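PDB 6LF2: SeviL, which binds the asialo-GM1 saccharide and, as an R-type lectin of trefoil fold, probably recognises such glycans on cell surfaces. Local coordinates for residues 95-100 against 122-127; 65-70 against 103-108. All blocks are in the same frame, centred on the assembly; numbering follows the deposited sequence.

Contact 1: 95-100 against 122-127; sequences FYRLLN and ESEKWI
Tyr-96 and Trp-126 form the one beta bridge between 95-100 and 122-127, a hydrogen-bonded antiparallel pair: Tyr-96 N donates to Trp-126 O at 2.8 Å, and Trp-126 N answers to Tyr-96 O at the same length. Past this pair a water takes over, accepting from Leu-98 N at 2.8 Å and donating to Glu-124 O.

Arg-97, extended from CG to NE, donates through NE to Glu-124 OE1 at 3.0 Å in a salt bridge. The oxygen lies near the guanidinium plane and uses its anti lone pair, with the two planar groups turned 88° apart. Thr-121 N also donates to OE1, while Thr-121 O accepts from Arg-97 NH2. Lys-125 runs beside Arg-97 in the same direction, its NZ bound to Glu-122 OE2 at 2.7 Å and paired with Glu-91 and Asp-92, acids that probably ease repulsion between this ammonium and the neighbouring guanidinium.

Among apolar groups, Phe-95 CE2 rests on Ile-127 CB (3.6 Å). Leu-98 CD1 lies over one face of the indole, 4.0 Å from Trp-126 CD1, the side chains crossing at about a right angle; Trp-126 NE1 bonds to Leu-107 O. Trp-126 probably fills the tryptophan place of the Q-x-W motif of R-type lectins, with Glu-124 at the glutamine position.

Strand 96-100 also pairs with 84-88, whereas 126-130 borders 6-16; Tyr-13 of the second subunit packs on Phe-95 and Ile-127.

Contact 2: 65-70 against 103-108; sequences LQYNGE and HKAYLD
Gly-69 lies over one face of the His-103 imidazole, its CA 3.7 Å from the ring centroid and only 13° off the normal, a CH-pi contact. The first torsion of His-103 sets CG anti to the carbonyl carbon, beside the backbone N, and the second, -75°, turns the ring face to Gly-69. Gly-69 N stands above the same ring, offset toward the rim, and is 3.3 Å from His-103 NE2, but the angle is too poor for a hydrogen bond. NE2 instead meets a water at its edge, in the ring plane, at 2.7 Å; this water also makes a weak bond to Asn-68 O. At another part of the imidazole edge, CD2 faces Tyr-67 O at 3.3 Å, a buried carbonyl oxygen with no polar partner in the model.

The turn that presents Gly-69 follows strand 63-67 and is an Asx turn, with Asn-68 OD1 accepting from Glu-70 N and also from Gln-71 N. Through it, strand 63-67 of the trefoil is packed against the loop leading from strand 96-100 into strand 106-110.

Tyr-67 carries its CG anti to the backbone N (chi1 -175°). Gly-69 N stands 3.6 Å above the plane of the Tyr-67 phenol ring, over its centre. The phenol crosses the His-103 side chain at about a right angle, with His-103 CB at the ring's edge, 3.9 Å from Tyr-67 CD2. Next to it, Ala-105 CB touches Tyr-67 CE2 at 3.8 Å, and Ala-116 of strand 113-117 packs on both residues. Deeper in, Leu-65 and Leu-107 reach toward each other tip to tip, their CD2 atoms 4.0 Å apart; Val-72 packs on Leu-65 and Leu-98 on Leu-107.

Contacts 1 and 2 have centres about 12 Å apart and alternate along the chain. Strand 96-100 of contact 1 and strand 106-110 of contact 2 follow each other in the chain, and the contacts meet directly: Asn-100 N probably bonds to Ala-105 O at 2.8 Å, while Ser-123 OG probably bonds to Asp-108 OD1 at 2.7 Å. Leu-99 CD1 also packs on Lys-104 C. Neither contact includes a residue of the glycan pocket, formed by Phe-24, Asn-26, Arg-29, Phe-35 and Tyr-40 to Gln-43. The Trp-126 side chain is about 12 Å from the bound N-acetylgalactosamine and that of Leu-65 about 14 Å, so both contacts lie away from the sugar, in the body of the fold.

Contact 1: 95-100 against 122-127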
loop_
_atom_site.group_PDB
_atom_site.type_symbol
_atom_site.label_atom_id
_atom_site.label_comp_id
_atom_site.label_asym_id
_atom_site.label_seq_id
_atom_site.Cartn_x
_atom_site.Cartn_y
_atom_site.Cartn_z
ATOM N N PHE B 95 6.409 -8.093 4.364
ATOM C CA PHE B 95 7.032 -7.917 3.060
ATOM C C PHE B 95 7.504 -9.248 2.490
ATOM O O PHE B 95 7.819 -10.189 3.224
ATOM C CB PHE B 95 8.201 -6.934 3.145
ATOM C CG PHE B 95 7.759 -5.512 3.362
ATOM C CD1 PHE B 95 7.500 -5.048 4.638
ATOM C CD2 PHE B 95 7.560 -4.658 2.287
ATOM C CE1 PHE B 95 7.079 -3.749 4.844
ATOM C CE2 PHE B 95 7.130 -3.352 2.493
ATOM C CZ PHE B 95 6.893 -2.904 3.774
ATOM N N TYR B 96 7.534 -9.309 1.163
ATOM C CA TYR B 96 7.949 -10.493 0.428
ATOM C C TYR B 96 8.908 -10.098 -0.682
ATOM O O TYR B 96 8.789 -9.028 -1.285
ATOM C CB TYR B 96 6.760 -11.218 -0.217
ATOM C CG TYR B 96 5.770 -11.826 0.730
ATOM C CD1 TYR B 96 5.962 -13.102 1.239
ATOM C CD2 TYR B 96 4.618 -11.138 1.094
ATOM C CE1 TYR B 96 5.051 -13.674 2.098
ATOM C CE2 TYR B 96 3.701 -11.701 1.953
ATOM C CZ TYR B 96 3.918 -12.971 2.452
ATOM O OH TYR B 96 2.999 -13.533 3.310
ATOM N N ARG B 97 9.842 -10.992 -0.976
ATOM C CA ARG B 97 10.485 -10.973 -2.280
ATOM C C ARG B 97 9.660 -11.834 -3.231
ATOM O O ARG B 97 8.980 -12.775 -2.811
ATOM C CB ARG B 97 11.928 -11.480 -2.202
ATOM C CG ARG B 97 12.874 -10.506 -1.531
ATOM C CD ARG B 97 14.331 -10.946 -1.658
ATOM N NE ARG B 97 15.253 -9.914 -1.195
ATOM C CZ ARG B 97 15.573 -9.720 0.082
ATOM N NH1 ARG B 97 15.039 -10.483 1.027
ATOM N NH2 ARG B 97 16.422 -8.760 0.414
ATOM N N LEU B 98 9.665 -11.459 -4.497
ATOM C CA LEU B 98 8.937 -12.181 -5.536
ATOM C C LEU B 98 9.975 -12.847 -6.428
ATOM O O LEU B 98 10.696 -12.160 -7.158
ATOM C CB LEU B 98 8.041 -11.232 -6.335
ATOM C CG LEU B 98 6.929 -10.595 -5.498
ATOM C CD1 LEU B 98 6.235 -9.475 -6.255
ATOM C CD2 LEU B 98 5.949 -11.664 -5.155
ATOM N N LEU B 99 10.048 -14.175 -6.355
ATOM C CA LEU B 99 11.125 -14.951 -6.962
ATOM C C LEU B 99 10.609 -15.669 -8.206
ATOM O O LEU B 99 9.704 -16.506 -8.114
ATOM C CB LEU B 99 11.685 -15.949 -5.950
ATOM C CG LEU B 99 12.778 -16.901 -6.439
ATOM C CD1 LEU B 99 14.003 -16.101 -6.863
ATOM C CD2 LEU B 99 13.120 -17.892 -5.333
ATOM N N ASN B 100 11.179 -15.336 -9.356
ATOM C CA ASN B 100 10.790 -15.984 -10.603
ATOM C C ASN B 100 11.215 -17.454 -10.603
ATOM O O ASN B 100 12.384 -17.767 -10.353
ATOM C CB ASN B 100 11.417 -15.242 -11.775
ATOM C CG ASN B 100 10.938 -15.765 -13.108
ATOM O OD1 ASN B 100 11.673 -16.465 -13.802
ATOM N ND2 ASN B 100 9.701 -15.432 -13.476
ATOM N N GLU B 122 18.005 -4.626 -1.218
ATOM C CA GLU B 122 17.004 -3.953 -0.399
ATOM C C GLU B 122 15.782 -3.497 -1.203
ATOM O O GLU B 122 14.697 -3.342 -0.632
ATOM C CB GLU B 122 17.668 -2.770 0.310
ATOM C CG GLU B 122 17.077 -2.386 1.645
ATOM C CD GLU B 122 17.006 -3.531 2.653
ATOM O OE1 GLU B 122 17.860 -4.450 2.633
ATOM O OE2 GLU B 122 16.072 -3.500 3.474
ATOM N N SER B 123 15.915 -3.294 -2.515
ATOM C CA SER B 123 14.809 -2.840 -3.351
ATOM C C SER B 123 13.978 -3.991 -3.936
ATOM O O SER B 123 13.159 -3.756 -4.832
ATOM C CB SER B 123 15.348 -1.963 -4.474
ATOM O OG SER B 123 16.501 -2.564 -5.022
ATOM N N GLU B 124 14.157 -5.213 -3.444
ATOM C CA GLU B 124 13.354 -6.358 -3.845
ATOM C C GLU B 124 12.222 -6.661 -2.880
ATOM O O GLU B 124 11.567 -7.705 -3.020
ATOM C CB GLU B 124 14.239 -7.604 -3.971
ATOM C CG GLU B 124 15.288 -7.474 -5.051
ATOM C CD GLU B 124 16.399 -8.486 -4.914
ATOM O OE1 GLU B 124 16.488 -9.144 -3.855
ATOM O OE2 GLU B 124 17.179 -8.624 -5.884
ATOM N N LYS B 125 11.998 -5.807 -1.869
ATOM C CA LYS B 125 11.014 -6.087 -0.828
ATOM C C LYS B 125 9.700 -5.406 -1.185
ATOM O O LYS B 125 9.666 -4.185 -1.369
ATOM C CB LYS B 125 11.524 -5.612 0.532
ATOM C CG LYS B 125 12.817 -6.287 0.962
ATOM C CD LYS B 125 13.357 -5.706 2.252
ATOM C CE LYS B 125 14.621 -6.432 2.670
ATOM N NZ LYS B 125 15.136 -5.934 3.990
ATOM N N TRP B 126 8.639 -6.201 -1.317
ATOM C CA TRP B 126 7.327 -5.719 -1.730
ATOM C C TRP B 126 6.267 -6.056 -0.695
ATOM O O TRP B 126 6.315 -7.102 -0.036
ATOM C CB TRP B 126 6.886 -6.328 -3.067
ATOM C CG TRP B 126 7.867 -6.159 -4.179
ATOM C CD1 TRP B 126 8.898 -7.006 -4.492
ATOM C CD2 TRP B 126 7.905 -5.105 -5.150
ATOM N NE1 TRP B 126 9.581 -6.532 -5.578
ATOM C CE2 TRP B 126 8.995 -5.370 -6.007
ATOM C CE3 TRP B 126 7.124 -3.960 -5.378
ATOM C CZ2 TRP B 126 9.329 -4.531 -7.070
ATOM C CZ3 TRP B 126 7.456 -3.128 -6.428
ATOM C CH2 TRP B 126 8.548 -3.422 -7.271
ATOM N N ILE B 127 5.280 -5.173 -0.588
ATOM C CA ILE B 127 4.071 -5.447 0.166
ATOM C C ILE B 127 2.917 -5.449 -0.832
ATOM O O ILE B 127 2.770 -4.515 -1.630
ATOM C CB ILE B 127 3.882 -4.429 1.307
ATOM C CG1 ILE B 127 2.626 -4.757 2.127
ATOM C CG2 ILE B 127 3.882 -3.001 0.771
ATOM C CD1 ILE B 127 2.635 -4.118 3.515
HETATM O O HOH W 1 18.049 -7.164 2.766
HETATM O O HOH W 2 11.563 -9.437 -5.085
#

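Contact 2: 65-70 against 103-108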
loop_
_atom_site.group_PDB
_atom_site.type_symbol
_atom_site.label_atom_id
_atom_site.label_comp_id
_atom_site.label_asym_id
_atom_site.label_seq_id
_atom_site.Cartn_x
_atom_site.Cartn_y
_atom_site.Cartn_z
ATOM N N LEU B 65 2.524 -11.050 -15.588
ATOM C CA LEU B 65 3.886 -10.585 -15.351
ATOM C C LEU B 65 4.897 -11.712 -15.553
ATOM O O LEU B 65 4.780 -12.790 -14.963
ATOM C CB LEU B 65 4.013 -10.027 -13.937
ATOM C CG LEU B 65 5.307 -9.251 -13.662
ATOM C CD1 LEU B 65 5.340 -7.975 -14.440
ATOM C CD2 LEU B 65 5.465 -8.962 -12.163
ATOM N N GLN B 66 5.910 -11.444 -16.360
ATOM C CA GLN B 66 6.832 -12.463 -16.832
ATOM C C GLN B 66 8.260 -11.957 -16.723
ATOM O O GLN B 66 8.526 -10.771 -16.916
ATOM C CB GLN B 66 6.530 -12.825 -18.295
ATOM C CG GLN B 66 7.429 -13.894 -18.902
ATOM C CD GLN B 66 7.148 -14.092 -20.379
ATOM O OE1 GLN B 66 6.869 -13.128 -21.104
ATOM N NE2 GLN B 66 7.204 -15.343 -20.835
ATOM N N TYR B 67 9.188 -12.867 -16.431
ATOM C CA TYR B 67 10.607 -12.589 -16.614
ATOM C C TYR B 67 11.170 -13.615 -17.583
ATOM O O TYR B 67 11.016 -14.817 -17.361
ATOM C CB TYR B 67 11.366 -12.641 -15.290
ATOM C CG TYR B 67 12.811 -12.237 -15.438
ATOM C CD1 TYR B 67 13.143 -11.026 -16.010
ATOM C CD2 TYR B 67 13.837 -13.064 -15.003
ATOM C CE1 TYR B 67 14.451 -10.636 -16.151
ATOM C CE2 TYR B 67 15.154 -12.685 -15.137
ATOM C CZ TYR B 67 15.453 -11.472 -15.711
ATOM O OH TYR B 67 16.762 -11.085 -15.845
ATOM N N ASN B 68 11.806 -13.145 -18.657
ATOM C CA ASN B 68 12.253 -14.035 -19.725
ATOM C C ASN B 68 13.757 -14.274 -19.707
ATOM O O ASN B 68 14.305 -14.772 -20.696
ATOM C CB ASN B 68 11.826 -13.489 -21.092
ATOM C CG ASN B 68 12.482 -12.168 -21.432
ATOM O OD1 ASN B 68 13.443 -11.746 -20.791
ATOM N ND2 ASN B 68 11.959 -11.502 -22.459
ATOM N N GLY B 69 14.434 -13.919 -18.614
ATOM C CA GLY B 69 15.874 -13.968 -18.533
ATOM C C GLY B 69 16.572 -12.685 -18.929
ATOM O O GLY B 69 17.744 -12.501 -18.578
ATOM N N GLU B 70 15.894 -11.794 -19.641
ATOM C CA GLU B 70 16.467 -10.524 -20.081
ATOM C C GLU B 70 15.692 -9.320 -19.574
ATOM O O GLU B 70 16.303 -8.345 -19.121
ATOM C CB GLU B 70 16.531 -10.460 -21.617
ATOM C CG GLU B 70 17.257 -11.626 -22.285
ATOM C CD GLU B 70 18.764 -11.434 -22.358
ATOM O OE1 GLU B 70 19.257 -10.368 -21.927
ATOM O OE2 GLU B 70 19.455 -12.352 -22.856
ATOM N N HIS B 103 13.904 -18.604 -13.583
ATOM C CA HIS B 103 15.203 -17.956 -13.597
ATOM C C HIS B 103 15.765 -17.672 -12.216
ATOM O O HIS B 103 16.905 -17.210 -12.124
ATOM C CB HIS B 103 15.128 -16.652 -14.396
ATOM C CG HIS B 103 14.803 -16.871 -15.839
ATOM N ND1 HIS B 103 15.727 -17.359 -16.739
ATOM C CD2 HIS B 103 13.653 -16.701 -16.535
ATOM C CE1 HIS B 103 15.161 -17.471 -17.928
ATOM N NE2 HIS B 103 13.905 -17.075 -17.833
ATOM N N LYS B 104 15.006 -17.935 -11.156
ATOM C CA LYS B 104 15.456 -17.685 -9.785
ATOM C C LYS B 104 16.008 -16.262 -9.640
ATOM O O LYS B 104 17.068 -16.024 -9.054
ATOM C CB LYS B 104 16.478 -18.740 -9.351
ATOM C CG LYS B 104 15.924 -20.178 -9.356
ATOM C CD LYS B 104 14.732 -20.320 -8.409
ATOM C CE LYS B 104 14.292 -21.780 -8.246
ATOM N NZ LYS B 104 13.710 -22.369 -9.488
ATOM N N ALA B 105 15.264 -15.302 -10.185
ATOM C CA ALA B 105 15.596 -13.888 -10.097
ATOM C C ALA B 105 14.459 -13.147 -9.399
ATOM O O ALA B 105 13.282 -13.438 -9.637
ATOM C CB ALA B 105 15.850 -13.287 -11.488
ATOM N N TYR B 106 14.822 -12.200 -8.530
ATOM C CA TYR B 106 13.857 -11.466 -7.712
ATOM C C TYR B 106 13.386 -10.199 -8.421
ATOM O O TYR B 106 14.201 -9.430 -8.939
ATOM C CB TYR B 106 14.480 -11.077 -6.368
ATOM C CG TYR B 106 14.877 -12.226 -5.475
ATOM C CD1 TYR B 106 13.923 -12.938 -4.759
ATOM C CD2 TYR B 106 16.215 -12.581 -5.329
ATOM C CE1 TYR B 106 14.284 -13.987 -3.936
ATOM C CE2 TYR B 106 16.585 -13.622 -4.505
ATOM C CZ TYR B 106 15.617 -14.317 -3.807
ATOM O OH TYR B 106 15.976 -15.362 -2.985
ATOM N N LEU B 107 12.072 -9.958 -8.397
ATOM C CA LEU B 107 11.528 -8.712 -8.930
ATOM C C LEU B 107 12.110 -7.510 -8.195
ATOM O O LEU B 107 12.106 -7.459 -6.966
ATOM C CB LEU B 107 10.003 -8.710 -8.808
ATOM C CG LEU B 107 9.310 -7.547 -9.526
ATOM C CD1 LEU B 107 9.542 -7.636 -11.043
ATOM C CD2 LEU B 107 7.833 -7.542 -9.207
ATOM N N ASP B 108 12.595 -6.538 -8.961
ATOM C CA ASP B 108 13.339 -5.398 -8.445
ATOM C C ASP B 108 12.964 -4.202 -9.310
ATOM O O ASP B 108 12.112 -4.306 -10.202
ATOM C CB ASP B 108 14.846 -5.705 -8.468
ATOM C CG ASP B 108 15.660 -4.847 -7.510
ATOM O OD1 ASP B 108 15.239 -3.729 -7.139
ATOM O OD2 ASP B 108 16.764 -5.303 -7.142
HETATM O O HOH W 3 12.875 -17.851 -20.247
#